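Local coordinates for phosphatidylinositide phosphatase SAC2 (Homo sapiens, PDB 4XUU), which acts as an inositol 4-phosphatase mainly on phosphatidylinositol 4-phosphate, with a probable role in endocytic recycling, and forms homodimers, at the interface of chains A and B. Numbering follows the deposited sequence. Chains: chain A/B, Phosphatidylinositide phosphatase SAC2.

The interface of chains A and B. Residues chain A 140, 149-153; chain B 152-155.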
ATOM      1  N   GLN A 140       0.133  -0.522 -14.629  1.00 40.08           N
ATOM      2  CA  GLN A 140       0.751  -1.837 -14.539  1.00 41.98           C
ATOM      3  C   GLN A 140      -0.169  -2.949 -15.033  1.00 44.35           C
ATOM      4  O   GLN A 140       0.226  -3.722 -15.906  1.00 46.32           O
ATOM      5  CB  GLN A 140       1.247  -2.125 -13.123  1.00 42.27           C
ATOM      6  CG  GLN A 140       2.053  -3.411 -13.016  1.00 44.65           C
ATOM      7  CD  GLN A 140       2.489  -3.726 -11.603  1.00 45.88           C
ATOM      8  OE1 GLN A 140       3.681  -3.820 -11.320  1.00 46.88           O
ATOM      9  NE2 GLN A 140       1.525  -3.890 -10.703  1.00 46.24           N
ATOM     10  N   ASP A 149       4.886  -6.918 -18.823  1.00 61.97           N
ATOM     11  CA  ASP A 149       4.968  -6.567 -17.414  1.00 59.29           C
ATOM     12  C   ASP A 149       5.490  -5.142 -17.231  1.00 55.55           C
ATOM     13  O   ASP A 149       6.056  -4.550 -18.154  1.00 55.60           O
ATOM     14  CB  ASP A 149       5.840  -7.573 -16.658  1.00 62.38           C
ATOM     15  CG  ASP A 149       5.464  -7.689 -15.185  1.00 61.91           C
ATOM     16  OD1 ASP A 149       4.575  -6.946 -14.712  1.00 59.24           O
ATOM     17  OD2 ASP A 149       6.063  -8.533 -14.492  1.00 65.44           O
ATOM     18  N   LEU A 150       5.281  -4.589 -16.041  1.00 52.56           N
ATOM     19  CA  LEU A 150       5.737  -3.246 -15.728  1.00 49.33           C
ATOM     20  C   LEU A 150       6.172  -3.174 -14.275  1.00 48.79           C
ATOM     21  O   LEU A 150       5.328  -3.188 -13.379  1.00 47.84           O
ATOM     22  CB  LEU A 150       4.627  -2.223 -15.997  1.00 46.48           C
ATOM     23  CG  LEU A 150       4.992  -0.748 -15.799  1.00 43.93           C
ATOM     24  CD1 LEU A 150       6.046  -0.314 -16.810  1.00 44.68           C
ATOM     25  CD2 LEU A 150       3.761   0.118 -15.908  1.00 41.56           C
ATOM     26  N   PRO A 151       7.493  -3.108 -14.031  1.00 49.85           N
ATOM     27  CA  PRO A 151       7.964  -3.002 -12.651  1.00 49.95           C
ATOM     28  C   PRO A 151       7.676  -1.632 -12.026  1.00 47.10           C
ATOM     29  O   PRO A 151       7.959  -0.598 -12.635  1.00 45.77           O
ATOM     30  CB  PRO A 151       9.474  -3.249 -12.769  1.00 52.71           C
ATOM     31  CG  PRO A 151       9.815  -2.946 -14.175  1.00 52.93           C
ATOM     32  CD  PRO A 151       8.602  -3.259 -14.992  1.00 51.97           C
ATOM     33  N   ILE A 152       7.088  -1.641 -10.832  1.00 46.57           N
ATOM     34  CA  ILE A 152       6.950  -0.436 -10.019  1.00 45.19           C
ATOM     35  C   ILE A 152       7.987  -0.492  -8.896  1.00 47.70           C
ATOM     36  O   ILE A 152       7.970  -1.407  -8.066  1.00 49.27           O
ATOM     37  CB  ILE A 152       5.535  -0.282  -9.417  1.00 43.72           C
ATOM     38  CG1 ILE A 152       4.462  -0.412 -10.504  1.00 42.23           C
ATOM     39  CG2 ILE A 152       5.407   1.059  -8.694  1.00 42.47           C
ATOM     40  CD1 ILE A 152       3.054  -0.624  -9.968  1.00 41.00           C
ATOM     41  N   ILE A 153       8.884   0.493  -8.884  1.00 48.39           N
ATOM     42  CA  ILE A 153      10.033   0.503  -7.984  1.00 51.64           C
ATOM     43  C   ILE A 153       9.951   1.624  -6.944  1.00 52.23           C
ATOM     44  O   ILE A 153       9.783   2.791  -7.293  1.00 50.84           O
ATOM     45  CB  ILE A 153      11.365   0.620  -8.779  1.00 53.37           C
ATOM     46  CG1 ILE A 153      11.412  -0.423  -9.902  1.00 53.49           C
ATOM     47  CG2 ILE A 153      12.566   0.479  -7.848  1.00 56.93           C
ATOM     48  CD1 ILE A 153      12.487  -0.188 -10.933  1.00 54.97           C
TER
ATOM     49  N   ILE B 152      12.517  -1.733  -3.631  1.00 52.53           N
ATOM     50  CA  ILE B 152      11.422  -2.685  -3.517  1.00 50.89           C
ATOM     51  C   ILE B 152      10.619  -2.628  -4.812  1.00 52.65           C
ATOM     52  O   ILE B 152      10.072  -1.588  -5.171  1.00 54.12           O
ATOM     53  CB  ILE B 152      10.515  -2.404  -2.288  1.00 49.55           C
ATOM     54  CG1 ILE B 152      11.346  -2.405  -0.994  1.00 48.20           C
ATOM     55  CG2 ILE B 152       9.384  -3.431  -2.211  1.00 48.07           C
ATOM     56  CD1 ILE B 152      10.637  -1.821   0.224  1.00 46.66           C
ATOM     57  N   ILE B 153      10.564  -3.754  -5.512  1.00 53.24           N
ATOM     58  CA  ILE B 153       9.952  -3.814  -6.830  1.00 55.77           C
ATOM     59  C   ILE B 153       8.671  -4.651  -6.818  1.00 56.28           C
ATOM     60  O   ILE B 153       8.690  -5.826  -6.453  1.00 55.32           O
ATOM     61  CB  ILE B 153      10.942  -4.377  -7.882  1.00 57.27           C
ATOM     62  CG1 ILE B 153      12.279  -3.633  -7.811  1.00 58.00           C
ATOM     63  CG2 ILE B 153      10.356  -4.283  -9.286  1.00 59.87           C
ATOM     64  CD1 ILE B 153      13.470  -4.446  -8.272  1.00 59.02           C
ATOM     65  N   GLU B 154       7.564  -4.021  -7.206  1.00 58.65           N
ATOM     66  CA  GLU B 154       6.309  -4.720  -7.459  1.00 60.78           C
ATOM     67  C   GLU B 154       6.279  -5.143  -8.921  1.00 63.91           C
ATOM     68  O   GLU B 154       6.301  -4.300  -9.824  1.00 65.96           O
ATOM     69  CB  GLU B 154       5.102  -3.820  -7.170  1.00 62.03           C
ATOM     70  CG  GLU B 154       4.768  -3.603  -5.699  1.00 61.34           C
ATOM     71  CD  GLU B 154       3.552  -2.698  -5.512  1.00 65.32           C
ATOM     72  OE1 GLU B 154       2.442  -3.071  -5.967  1.00 68.57           O
ATOM     73  OE2 GLU B 154       3.703  -1.610  -4.910  1.00 65.39           O
ATOM     74  N   LYS B 155       6.242  -6.452  -9.147  1.00 65.13           N
ATOM     75  CA  LYS B 155       6.123  -7.023 -10.488  1.00 68.86           C
ATOM     76  C   LYS B 155       5.804  -8.512 -10.392  1.00 70.04           C
ATOM     77  O   LYS B 155       5.789  -9.075  -9.299  1.00 68.06           O
ATOM     78  CB  LYS B 155       7.407  -6.796 -11.304  1.00 69.65           C
ATOM     79  CG  LYS B 155       8.610  -7.624 -10.873  1.00 68.52           C
ATOM     80  CD  LYS B 155       9.684  -7.590 -11.945  1.00 71.44           C
ATOM     81  CE  LYS B 155      10.438  -8.903 -12.009  1.00 72.71           C
ATOM     82  NZ  LYS B 155      11.478  -8.884 -13.072  1.00 76.03           N
TER
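B:Glu154 and A:Ile152 pair through their backbones across the interface. The N-H of B:Glu154 reaches the carbonyl of A:Ile152, with N to O at 2.8 Å. In return A:Ile152 N gives its hydrogen to B:Glu154 O at 3.0 Å, nearly straight at 171°. The two bonds close a ring between antiparallel strands. Strand 152-154 of each chain thus pairs with its own copy, and the two-fold symmetry repeats the pair with the chains exchanged.

A:Ile153 faces B:Ile153 at the middle of the ladder. Their side chains run side by side and point the same way, with A:Ile153 CG1 3.9 Å from B:Ile153 CG1. In B:Ile153, CG2 stands anti to the backbone N (chi1 -50° for CG1), and this branch extends the apolar row to the proline ring, where it sits 3.7 Å from A:Pro151 CB. B:Lys155 meets A:Pro151 through its CB, which packs near A:Pro151 CA.

Beside it, A:Asp149 crosses the lysine side chain at about a right angle, OD2 lying 3.9 Å from B:Lys155 CB. The charged ends stay apart, A:Asp149 OD2 to B:Lys155 NZ being 5.6 Å, so any attraction is probably long-range. The other oxygen, OD1, takes the N-H of A:Leu150 from above the carboxylate plane at 2.8 Å and probably helps to fix the backbone just ahead of strand 152-154. An alanine in place of A:Asp149 would probably leave that A:Leu150 N-H without its mate and remove the carboxylate that lies against B:Lys155 CB. From helix 129-145, the amide oxygen OE1 of A:Gln140 is modelled opposite B:Glu154 O, but two acceptor oxygens then face each other, so the orientation of this amide is doubtful.

In this hSac2 domain, the paired strands join two copies edge to edge, a plausible basis for the homodimer that Sac2 forms.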